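Local coordinates for protein HP1028 (Helicobacter pylori, PDB 4INN) that has a lipocalin-type beta-barrel and probably binds or transports small ligands, at residues Y122-A127 / L134-S139; Y40-F45 / F150-L155; F62-I67 / V95-L100. The protein carries 1 engineered substitution. One frame throughout, in Å; residues are numbered along the deposited sequence.

Contact 1 of 3, residues Y122-A127 / L134-S139; sequences YYVRVA and LEFTSS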
loop_
_atom_site.group_PDB
_atom_site.type_symbol
_atom_site.label_atom_id
_atom_site.label_comp_id
_atom_site.label_asym_id
_atom_site.label_seq_id
_atom_site.Cartn_x
_atom_site.Cartn_y
_atom_site.Cartn_z
ATOM N N TYR A 122 5.300 7.019 7.281
ATOM C CA TYR A 122 5.747 6.039 8.256
ATOM C C TYR A 122 6.742 5.126 7.591
ATOM O O TYR A 122 6.613 4.853 6.422
ATOM C CB TYR A 122 4.596 5.160 8.716
ATOM C CG TYR A 122 3.507 5.871 9.427
ATOM C CD1 TYR A 122 3.328 5.719 10.794
ATOM C CD2 TYR A 122 2.624 6.694 8.731
ATOM C CE1 TYR A 122 2.312 6.376 11.449
ATOM C CE2 TYR A 122 1.597 7.351 9.388
ATOM C CZ TYR A 122 1.454 7.189 10.736
ATOM O OH TYR A 122 0.428 7.830 11.360
ATOM N N TYR A 123 7.709 4.619 8.350
ATOM C CA TYR A 123 8.619 3.613 7.844
ATOM C C TYR A 123 7.886 2.279 7.823
ATOM O O TYR A 123 7.133 1.981 8.736
ATOM C CB TYR A 123 9.847 3.520 8.730
ATOM C CG TYR A 123 10.622 4.798 8.826
ATOM C CD1 TYR A 123 11.594 5.119 7.861
ATOM C CD2 TYR A 123 10.411 5.697 9.882
ATOM C CE1 TYR A 123 12.322 6.301 7.945
ATOM C CE2 TYR A 123 11.150 6.865 9.983
ATOM C CZ TYR A 123 12.097 7.160 9.003
ATOM O OH TYR A 123 12.845 8.317 9.071
ATOM N N VAL A 124 8.102 1.497 6.768
ATOM C CA VAL A 124 7.384 0.246 6.570
ATOM C C VAL A 124 8.355 -0.908 6.324
ATOM O O VAL A 124 9.328 -0.756 5.548
ATOM C CB VAL A 124 6.387 0.373 5.384
ATOM C CG1 VAL A 124 5.830 -0.980 4.963
ATOM C CG2 VAL A 124 5.227 1.311 5.759
ATOM N N ARG A 125 8.107 -2.040 7.002
ATOM C CA ARG A 125 8.703 -3.330 6.593
ATOM C C ARG A 125 7.620 -4.420 6.469
ATOM O O ARG A 125 6.539 -4.275 6.998
ATOM C CB ARG A 125 9.900 -3.778 7.451
ATOM C CG ARG A 125 9.641 -3.946 8.931
ATOM C CD ARG A 125 10.893 -4.459 9.598
ATOM N NE ARG A 125 10.880 -4.349 11.056
ATOM C CZ ARG A 125 10.255 -5.165 11.916
ATOM N NH1 ARG A 125 9.509 -6.176 11.496
ATOM N NH2 ARG A 125 10.351 -4.942 13.230
ATOM N N VAL A 126 7.917 -5.456 5.689
ATOM C CA VAL A 126 6.946 -6.456 5.347
ATOM C C VAL A 126 7.586 -7.848 5.364
ATOM O O VAL A 126 8.688 -8.049 4.859
ATOM C CB VAL A 126 6.315 -6.212 3.946
ATOM C CG1 VAL A 126 5.335 -7.332 3.621
ATOM C CG2 VAL A 126 5.585 -4.879 3.885
ATOM N N ALA A 127 6.850 -8.780 5.965
ATOM C CA ALA A 127 7.156 -10.202 5.924
ATOM C C ALA A 127 5.962 -10.874 5.236
ATOM O O ALA A 127 4.827 -10.612 5.603
ATOM C CB ALA A 127 7.333 -10.733 7.348
ATOM N N LEU A 134 0.357 -10.718 3.980
ATOM C CA LEU A 134 1.438 -9.898 4.468
ATOM C C LEU A 134 1.239 -9.609 5.927
ATOM O O LEU A 134 0.115 -9.414 6.386
ATOM C CB LEU A 134 1.524 -8.569 3.722
ATOM C CG LEU A 134 1.544 -8.551 2.200
ATOM C CD1 LEU A 134 1.749 -7.105 1.746
ATOM C CD2 LEU A 134 2.606 -9.437 1.570
ATOM N N GLU A 135 2.348 -9.607 6.650
ATOM C CA GLU A 135 2.433 -8.994 7.957
ATOM C C GLU A 135 3.106 -7.654 7.731
ATOM O O GLU A 135 4.297 -7.607 7.471
ATOM C CB GLU A 135 3.246 -9.841 8.915
ATOM C CG GLU A 135 2.788 -11.281 8.959
ATOM C CD GLU A 135 3.183 -11.952 10.253
ATOM O OE1 GLU A 135 4.404 -12.150 10.512
ATOM O OE2 GLU A 135 2.250 -12.261 11.028
ATOM N N PHE A 136 2.328 -6.581 7.829
ATOM C CA PHE A 136 2.734 -5.264 7.373
ATOM C C PHE A 136 2.992 -4.382 8.589
ATOM O O PHE A 136 2.051 -4.056 9.334
ATOM C CB PHE A 136 1.612 -4.694 6.511
ATOM C CG PHE A 136 1.853 -3.314 6.025
ATOM C CD1 PHE A 136 2.342 -3.098 4.760
ATOM C CD2 PHE A 136 1.551 -2.211 6.824
ATOM C CE1 PHE A 136 2.561 -1.821 4.297
ATOM C CE2 PHE A 136 1.768 -0.923 6.360
ATOM C CZ PHE A 136 2.272 -0.735 5.098
ATOM N N THR A 137 4.251 -4.021 8.800
ATOM C CA THR A 137 4.662 -3.350 10.020
ATOM C C THR A 137 4.890 -1.887 9.771
ATOM O O THR A 137 5.814 -1.514 9.077
ATOM C CB THR A 137 5.963 -3.942 10.627
ATOM O OG1 THR A 137 5.774 -5.325 10.990
ATOM C CG2 THR A 137 6.409 -3.119 11.895
ATOM N N SER A 138 4.064 -1.064 10.393
ATOM C CA SER A 138 4.101 0.389 10.230
ATOM C C SER A 138 4.619 1.120 11.494
ATOM O O SER A 138 4.108 0.908 12.593
ATOM C CB SER A 138 2.691 0.846 9.922
ATOM O OG SER A 138 2.732 1.981 9.097
ATOM N N SER A 139 5.597 2.003 11.333
ATOM C CA SER A 139 6.372 2.521 12.468
ATOM C C SER A 139 6.903 3.954 12.315
ATOM O O SER A 139 6.811 4.560 11.249
ATOM C CB SER A 139 7.585 1.626 12.673
ATOM O OG SER A 139 8.547 1.878 11.654
#

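Contact 2 of 3, residues Y40-F45 / F150-L155; sequences YQTQEF and FTWKRL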
loop_
_atom_site.group_PDB
_atom_site.type_symbol
_atom_site.label_atom_id
_atom_site.label_comp_id
_atom_site.label_asym_id
_atom_site.label_seq_id
_atom_site.Cartn_x
_atom_site.Cartn_y
_atom_site.Cartn_z
ATOM N N TYR A 40 -3.996 -6.825 -2.318
ATOM C CA TYR A 40 -4.211 -7.234 -0.952
ATOM C C TYR A 40 -5.326 -6.411 -0.374
ATOM O O TYR A 40 -5.705 -5.371 -0.906
ATOM C CB TYR A 40 -2.943 -7.029 -0.104
ATOM C CG TYR A 40 -1.753 -7.782 -0.592
ATOM C CD1 TYR A 40 -1.382 -8.990 -0.022
ATOM C CD2 TYR A 40 -1.030 -7.315 -1.660
ATOM C CE1 TYR A 40 -0.294 -9.705 -0.526
ATOM C CE2 TYR A 40 0.051 -8.016 -2.166
ATOM C CZ TYR A 40 0.424 -9.194 -1.592
ATOM O OH TYR A 40 1.502 -9.837 -2.113
ATOM N N GLN A 41 -5.871 -6.890 0.716
ATOM C CA GLN A 41 -6.921 -6.150 1.413
ATOM C C GLN A 41 -6.369 -5.772 2.762
ATOM O O GLN A 41 -6.008 -6.642 3.539
ATOM C CB GLN A 41 -8.192 -7.006 1.576
ATOM C CG GLN A 41 -9.305 -6.247 2.293
ATOM C CD GLN A 41 -10.520 -7.097 2.638
ATOM O OE1 GLN A 41 -10.753 -8.156 2.057
ATOM N NE2 GLN A 41 -11.337 -6.588 3.572
ATOM N N THR A 42 -6.308 -4.483 3.038
ATOM C CA THR A 42 -5.739 -4.006 4.287
ATOM C C THR A 42 -6.671 -4.253 5.470
ATOM O O THR A 42 -7.818 -4.681 5.317
ATOM C CB THR A 42 -5.446 -2.507 4.231
ATOM O OG1 THR A 42 -6.687 -1.800 4.247
ATOM C CG2 THR A 42 -4.629 -2.139 2.983
ATOM N N GLN A 43 -6.163 -3.981 6.657
ATOM C CA GLN A 43 -6.860 -4.268 7.886
ATOM C C GLN A 43 -7.411 -2.974 8.381
ATOM O O GLN A 43 -6.701 -1.999 8.493
ATOM C CB GLN A 43 -5.885 -4.843 8.924
ATOM C CG GLN A 43 -6.566 -5.508 10.103
ATOM C CD GLN A 43 -5.597 -6.045 11.151
ATOM O OE1 GLN A 43 -4.646 -6.742 10.852
ATOM N NE2 GLN A 43 -5.861 -5.729 12.393
ATOM N N GLU A 44 -8.698 -2.967 8.653
ATOM C CA GLU A 44 -9.350 -1.884 9.362
ATOM C C GLU A 44 -8.609 -1.579 10.673
ATOM O O GLU A 44 -8.265 -2.499 11.414
ATOM C CB GLU A 44 -10.758 -2.346 9.674
ATOM C CG GLU A 44 -11.623 -1.350 10.410
ATOM C CD GLU A 44 -13.050 -1.845 10.481
ATOM O OE1 GLU A 44 -13.263 -2.996 10.957
ATOM O OE2 GLU A 44 -13.945 -1.080 10.036
ATOM N N PHE A 45 -8.366 -0.292 10.933
ATOM C CA PHE A 45 -7.772 0.172 12.181
ATOM C C PHE A 45 -8.181 1.604 12.427
ATOM O O PHE A 45 -7.861 2.472 11.618
ATOM C CB PHE A 45 -6.253 0.113 12.119
ATOM C CG PHE A 45 -5.575 0.606 13.374
ATOM C CD1 PHE A 45 -5.750 -0.063 14.574
ATOM C CD2 PHE A 45 -4.753 1.726 13.342
ATOM C CE1 PHE A 45 -5.136 0.381 15.727
ATOM C CE2 PHE A 45 -4.132 2.181 14.485
ATOM C CZ PHE A 45 -4.321 1.508 15.687
ATOM N N PHE A 150 0.155 -5.314 11.106
ATOM C CA PHE A 150 -1.206 -5.595 10.653
ATOM C C PHE A 150 -1.172 -6.765 9.700
ATOM O O PHE A 150 -0.122 -7.083 9.117
ATOM C CB PHE A 150 -1.723 -4.382 9.907
ATOM C CG PHE A 150 -1.832 -3.118 10.750
ATOM C CD1 PHE A 150 -2.958 -2.862 11.477
ATOM C CD2 PHE A 150 -0.815 -2.162 10.741
ATOM C CE1 PHE A 150 -3.077 -1.701 12.206
ATOM C CE2 PHE A 150 -0.908 -1.013 11.477
ATOM C CZ PHE A 150 -2.045 -0.776 12.223
ATOM N N THR A 151 -2.294 -7.417 9.475
ATOM C CA THR A 151 -2.261 -8.422 8.427
ATOM C C THR A 151 -3.153 -8.108 7.216
ATOM O O THR A 151 -4.336 -7.856 7.336
ATOM C CB THR A 151 -2.275 -9.885 8.947
ATOM O OG1 THR A 151 -3.190 -10.669 8.180
ATOM C CG2 THR A 151 -2.594 -9.964 10.386
ATOM N N TRP A 152 -2.520 -8.108 6.049
ATOM C CA TRP A 152 -3.130 -7.747 4.774
ATOM C C TRP A 152 -3.317 -9.033 3.963
ATOM O O TRP A 152 -2.322 -9.690 3.650
ATOM C CB TRP A 152 -2.186 -6.811 4.016
ATOM C CG TRP A 152 -2.099 -5.442 4.593
ATOM C CD1 TRP A 152 -2.443 -5.067 5.840
ATOM C CD2 TRP A 152 -1.619 -4.270 3.942
ATOM N NE1 TRP A 152 -2.247 -3.731 6.014
ATOM C CE2 TRP A 152 -1.730 -3.210 4.864
ATOM C CE3 TRP A 152 -1.133 -4.004 2.655
ATOM C CZ2 TRP A 152 -1.368 -1.899 4.560
ATOM C CZ3 TRP A 152 -0.767 -2.697 2.341
ATOM C CH2 TRP A 152 -0.892 -1.654 3.296
ATOM N N LYS A 153 -4.569 -9.400 3.664
ATOM C CA LYS A 153 -4.844 -10.639 2.969
ATOM C C LYS A 153 -4.545 -10.496 1.499
ATOM O O LYS A 153 -4.959 -9.531 0.876
ATOM C CB LYS A 153 -6.321 -11.054 3.079
ATOM C CG LYS A 153 -6.669 -11.967 4.248
ATOM C CD LYS A 153 -7.526 -11.244 5.293
ATOM C CE LYS A 153 -9.005 -11.209 4.898
ATOM N NZ LYS A 153 -9.612 -9.834 4.782
ATOM N N ARG A 154 -3.880 -11.495 0.930
ATOM C CA ARG A 154 -3.724 -11.568 -0.497
ATOM C C ARG A 154 -5.004 -12.023 -1.169
ATOM O O ARG A 154 -5.631 -12.966 -0.724
ATOM C CB ARG A 154 -2.611 -12.522 -0.875
ATOM C CG ARG A 154 -2.113 -12.172 -2.254
ATOM C CD ARG A 154 -1.285 -13.258 -2.824
ATOM N NE ARG A 154 -1.063 -13.011 -4.237
ATOM C CZ ARG A 154 -0.076 -12.296 -4.738
ATOM N NH1 ARG A 154 0.808 -11.700 -3.944
ATOM N NH2 ARG A 154 0.014 -12.163 -6.043
ATOM N N LEU A 155 -5.387 -11.362 -2.250
ATOM C CA LEU A 155 -6.513 -11.807 -3.049
ATOM C C LEU A 155 -6.054 -12.692 -4.192
ATOM O O LEU A 155 -5.002 -12.476 -4.793
ATOM C CB LEU A 155 -7.235 -10.620 -3.638
ATOM C CG LEU A 155 -8.342 -10.013 -2.800
ATOM C CD1 LEU A 155 -7.970 -9.823 -1.367
ATOM C CD2 LEU A 155 -8.738 -8.701 -3.465
HETATM O O HOH W 1 -7.440 -7.608 6.068
HETATM O O HOH W 2 -4.019 -1.897 7.767
#

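Contact 3 of 3, residues F62-I67 / V95-L100; sequences FYAYGI and VFLSDL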
loop_
_atom_site.group_PDB
_atom_site.type_symbol
_atom_site.label_atom_id
_atom_site.label_comp_id
_atom_site.label_asym_id
_atom_site.label_seq_id
_atom_site.Cartn_x
_atom_site.Cartn_y
_atom_site.Cartn_z
ATOM N N PHE A 62 9.921 -2.254 -4.579
ATOM C CA PHE A 62 8.468 -2.449 -4.548
ATOM C C PHE A 62 7.740 -1.233 -4.040
ATOM O O PHE A 62 8.251 -0.512 -3.180
ATOM C CB PHE A 62 8.133 -3.707 -3.756
ATOM C CG PHE A 62 8.739 -4.923 -4.376
ATOM C CD1 PHE A 62 8.042 -5.648 -5.343
ATOM C CD2 PHE A 62 10.083 -5.266 -4.116
ATOM C CE1 PHE A 62 8.640 -6.740 -5.945
ATOM C CE2 PHE A 62 10.673 -6.351 -4.749
ATOM C CZ PHE A 62 9.958 -7.084 -5.658
ATOM N N TYR A 63 6.566 -1.010 -4.626
ATOM C CA TYR A 63 5.761 0.159 -4.372
ATOM C C TYR A 63 4.313 -0.301 -4.205
ATOM O O TYR A 63 4.003 -1.411 -4.574
ATOM C CB TYR A 63 5.835 1.107 -5.576
ATOM C CG TYR A 63 7.198 1.626 -5.915
ATOM C CD1 TYR A 63 7.592 2.894 -5.524
ATOM C CD2 TYR A 63 8.102 0.844 -6.638
ATOM C CE1 TYR A 63 8.849 3.378 -5.817
ATOM C CE2 TYR A 63 9.358 1.312 -6.942
ATOM C CZ TYR A 63 9.719 2.575 -6.531
ATOM O OH TYR A 63 10.970 3.026 -6.829
ATOM N N ALA A 64 3.430 0.564 -3.696
ATOM C CA ALA A 64 1.998 0.278 -3.688
ATOM C C ALA A 64 1.126 1.524 -3.892
ATOM O O ALA A 64 1.509 2.637 -3.477
ATOM C CB ALA A 64 1.606 -0.408 -2.387
ATOM N N TYR A 65 -0.049 1.322 -4.508
ATOM C CA TYR A 65 -1.050 2.393 -4.665
ATOM C C TYR A 65 -2.425 1.855 -4.254
ATOM O O TYR A 65 -2.602 0.651 -4.139
ATOM C CB TYR A 65 -1.079 2.925 -6.107
ATOM C CG TYR A 65 -1.702 1.959 -7.101
ATOM C CD1 TYR A 65 -3.069 1.943 -7.311
ATOM C CD2 TYR A 65 -0.926 1.071 -7.817
ATOM C CE1 TYR A 65 -3.648 1.073 -8.206
ATOM C CE2 TYR A 65 -1.510 0.176 -8.716
ATOM C CZ TYR A 65 -2.871 0.171 -8.890
ATOM O OH TYR A 65 -3.447 -0.719 -9.756
ATOM N N GLY A 66 -3.388 2.734 -3.995
ATOM C CA GLY A 66 -4.703 2.305 -3.501
ATOM C C GLY A 66 -5.685 2.173 -4.652
ATOM O O GLY A 66 -5.667 2.968 -5.565
ATOM N N ILE A 67 -6.541 1.165 -4.614
ATOM C CA ILE A 67 -7.489 0.944 -5.682
ATOM C C ILE A 67 -8.847 1.517 -5.276
ATOM O O ILE A 67 -9.357 2.421 -5.917
ATOM C CB ILE A 67 -7.567 -0.561 -6.011
ATOM C CG1 ILE A 67 -6.283 -0.990 -6.720
ATOM C CG2 ILE A 67 -8.807 -0.892 -6.844
ATOM C CD1 ILE A 67 -6.156 -2.479 -6.830
ATOM N N VAL A 95 0.567 6.435 -5.575
ATOM C CA VAL A 95 1.551 5.744 -4.795
ATOM C C VAL A 95 1.633 6.299 -3.404
ATOM O O VAL A 95 1.978 7.462 -3.212
ATOM C CB VAL A 95 2.927 5.876 -5.430
ATOM C CG1 VAL A 95 4.002 5.388 -4.477
ATOM C CG2 VAL A 95 2.965 5.117 -6.745
ATOM N N PHE A 96 1.334 5.449 -2.428
ATOM C CA PHE A 96 1.491 5.814 -1.016
ATOM C C PHE A 96 2.644 5.066 -0.363
ATOM O O PHE A 96 3.080 5.450 0.725
ATOM C CB PHE A 96 0.191 5.579 -0.245
ATOM C CG PHE A 96 -0.145 4.136 -0.033
ATOM C CD1 PHE A 96 0.272 3.483 1.103
ATOM C CD2 PHE A 96 -0.892 3.451 -0.968
ATOM C CE1 PHE A 96 -0.005 2.169 1.298
ATOM C CE2 PHE A 96 -1.185 2.107 -0.787
ATOM C CZ PHE A 96 -0.730 1.460 0.354
ATOM N N LEU A 97 3.138 4.008 -1.010
ATOM C CA LEU A 97 4.238 3.214 -0.461
ATOM C C LEU A 97 5.320 3.103 -1.505
ATOM O O LEU A 97 5.044 2.805 -2.648
ATOM C CB LEU A 97 3.743 1.831 -0.044
ATOM C CG LEU A 97 4.694 0.723 0.433
ATOM C CD1 LEU A 97 5.842 1.226 1.279
ATOM C CD2 LEU A 97 3.919 -0.255 1.286
ATOM N N SER A 98 6.552 3.353 -1.104
ATOM C CA SER A 98 7.682 3.298 -2.006
ATOM C C SER A 98 8.926 2.791 -1.305
ATOM O O SER A 98 8.998 2.788 -0.078
ATOM C CB SER A 98 7.948 4.688 -2.582
ATOM O OG SER A 98 7.536 5.673 -1.668
ATOM N N ASP A 99 9.856 2.308 -2.134
ATOM C CA ASP A 99 11.246 2.020 -1.807
ATOM C C ASP A 99 11.461 0.755 -1.009
ATOM O O ASP A 99 12.500 0.593 -0.367
ATOM C CB ASP A 99 11.944 3.238 -1.158
ATOM C CG ASP A 99 12.163 4.423 -2.150
ATOM O OD1 ASP A 99 12.143 4.259 -3.416
ATOM O OD2 ASP A 99 12.353 5.546 -1.631
ATOM N N LEU A 100 10.521 -0.180 -1.083
ATOM C CA LEU A 100 10.696 -1.476 -0.382
ATOM C C LEU A 100 11.699 -2.342 -1.108
ATOM O O LEU A 100 11.543 -2.574 -2.294
ATOM C CB LEU A 100 9.389 -2.261 -0.269
ATOM C CG LEU A 100 8.580 -2.148 1.015
ATOM C CD1 LEU A 100 7.358 -3.024 0.858
ATOM C CD2 LEU A 100 9.364 -2.568 2.236
#

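Contact 1 of 3, residues Y122-A127 / L134-S139
Val124 and Val126 make two bumps on one face of a beta hairpin, and the CD1-CE1 side of the Phe136 ring fits the notch between Val124 CG1 and Val126 CG2. CG1 of Val124 meets CE1 of Phe136 at 3.4 Å, and its CG2 reaches CZ of the same ring. CG2 of Val126 touches CD1 of Phe136 at 3.8 Å. The other methyl of Val126, CG1, is anti to the backbone N (chi1 178°) and is thereby directed at Leu134, where it meets CB at 4.0 Å. This face looks into the lipocalin barrel. Leu97 and Leu100 of strand 95-104 close over it, and Trp152 stacks on Phe136.

The other face is more polar. Arg125 and Thr137 lie side by side, with Thr137 CG2 over one face of the guanidinium. NE of Arg125 bonds to Trp143 O, and the Thr137 hydroxyl pairs with that of Thr149. Six backbone hydrogen bonds join the antiparallel strands. The one from Ala127 N to Glu135 O is the straightest, at 173°. The two between Tyr123 and Ser139 are more bent.

At that end, CB of Tyr122 sits 3.7 Å from OG of Ser138. Both residues line the pocket that holds a polyethylene glycol fragment, probably from the crystallisation liquor. The hairpin thus has an apolar inner face, a more polar outer face, and a pocket edge where a hydroxyl sits beside an aromatic residue.

Contact 2 of 3, residues Y40-F45 / F150-L155
Thr42 sets its methyl on the indole of Trp152. CG2 lies 3.5 Å from the centroid of the six-membered ring and almost on its normal, a CH-pi contact. Further along, the edge of Phe150, a residue of the ligand pocket, points at the face of Phe45 in a T-shaped pair, with centroids 5.2 Å apart and planes at 64°. Between these aromatic contacts, Gln43 stands in for a strand partner. Its extended side chain, with CG anti to the backbone N (chi1 -165°), carries OE1 to the backbone N of Thr151. That bond is 2.8 Å long and nearly straight, at 174°. A water bridges Gln43 O and Trp152 NE1, so the indole N-H is satisfied.

Regular pairing is limited to the start of the segment. Gln41 and Lys153 form an antiparallel hydrogen-bonded pair, and Gln41 N to Lys153 O is 2.8 Å. Tyr40 lies next to Arg154: CE1 of the ring is 3.5 Å from CG of Arg154, and ring and guanidinium planes are nearly perpendicular.

The next shell helps position these groups. OG1 of Thr42 bonds to Ser51 N, which helps orient its methyl. The Tyr40 hydroxyl bonds to Leu36 O, and Arg154 NH2 to Pro37 O. Val53 touches both Thr42 and Trp152.

The contact joins the first and last strands of the barrel and so closes it. Where backbone pairing stops, a side-chain amide, a water and aromatic contacts take over the seam.

Contact 3 of 3, residues F62-I67 / V95-L100
Strands 62-67 and 95-100 run antiparallel, their axes 174° apart, and their register slips by one residue between the Phe62-Leu100 and Ala64-Leu97 pairs. Separately, Phe96 and Leu97 form a classic beta bulge facing Ala64. These strands are neighbours in the lipocalin barrel. Phe62 and Leu100 are a hydrogen-bonded pair, with Phe62 N to Leu100 O at 2.8 Å.

Ala64 is the small residue in the middle. Its CB meets CB of Leu97 at 3.9 Å, and CZ of Phe96 also comes near it. The Phe96 ring has CE2 at 3.7 Å from Tyr65 C. Its chi1 of 71° sets CG between the backbone N and the carbonyl carbon, bringing the edge of the ring to the backbone of strand 62-67 at Tyr65 and Gly66. Val53 of strand 51-58 and Phe116 also touch Phe96.

The Tyr63 ring lies against residues 98-99. Its CD1 is 3.5 Å from CB of Ser98, and Asp99 N is over one face of the ring. The Tyr65 ring packs on the C-terminal region instead: it meets the ring of Phe168, and its hydroxyl bonds to Phe168 N. Val173 of helix 170-174 touches both Tyr65 and Val95.

Two bonds of the bulge share one acceptor: Ala64 O takes Phe96 N at 3.0 Å, in the carbonyl plane, and Leu97 N at 3.3 Å, tilted 21° from that plane.

From the N terminus, residues 40-45 come first, but their partner in contact 2, residues 150-155, lies over a hundred residues later. That long loop encloses both other contacts. Contact 3 closes first, where strand 95-104 returns to strand 61-69. Contact 1 follows in series as a short hairpin of strands 120-128 and 134-139. No contacts cross. Strand 134-139 is also the sheet neighbour of strand 147-154, so contact 1 passes directly into contact 2, with Phe136 N 2.8 Å from Phe150 O. Contact 3 reaches the others through the barrel interior: Leu97 CD2 lies 3.7 Å from Phe136 CE1, and Phe96 approaches Trp152.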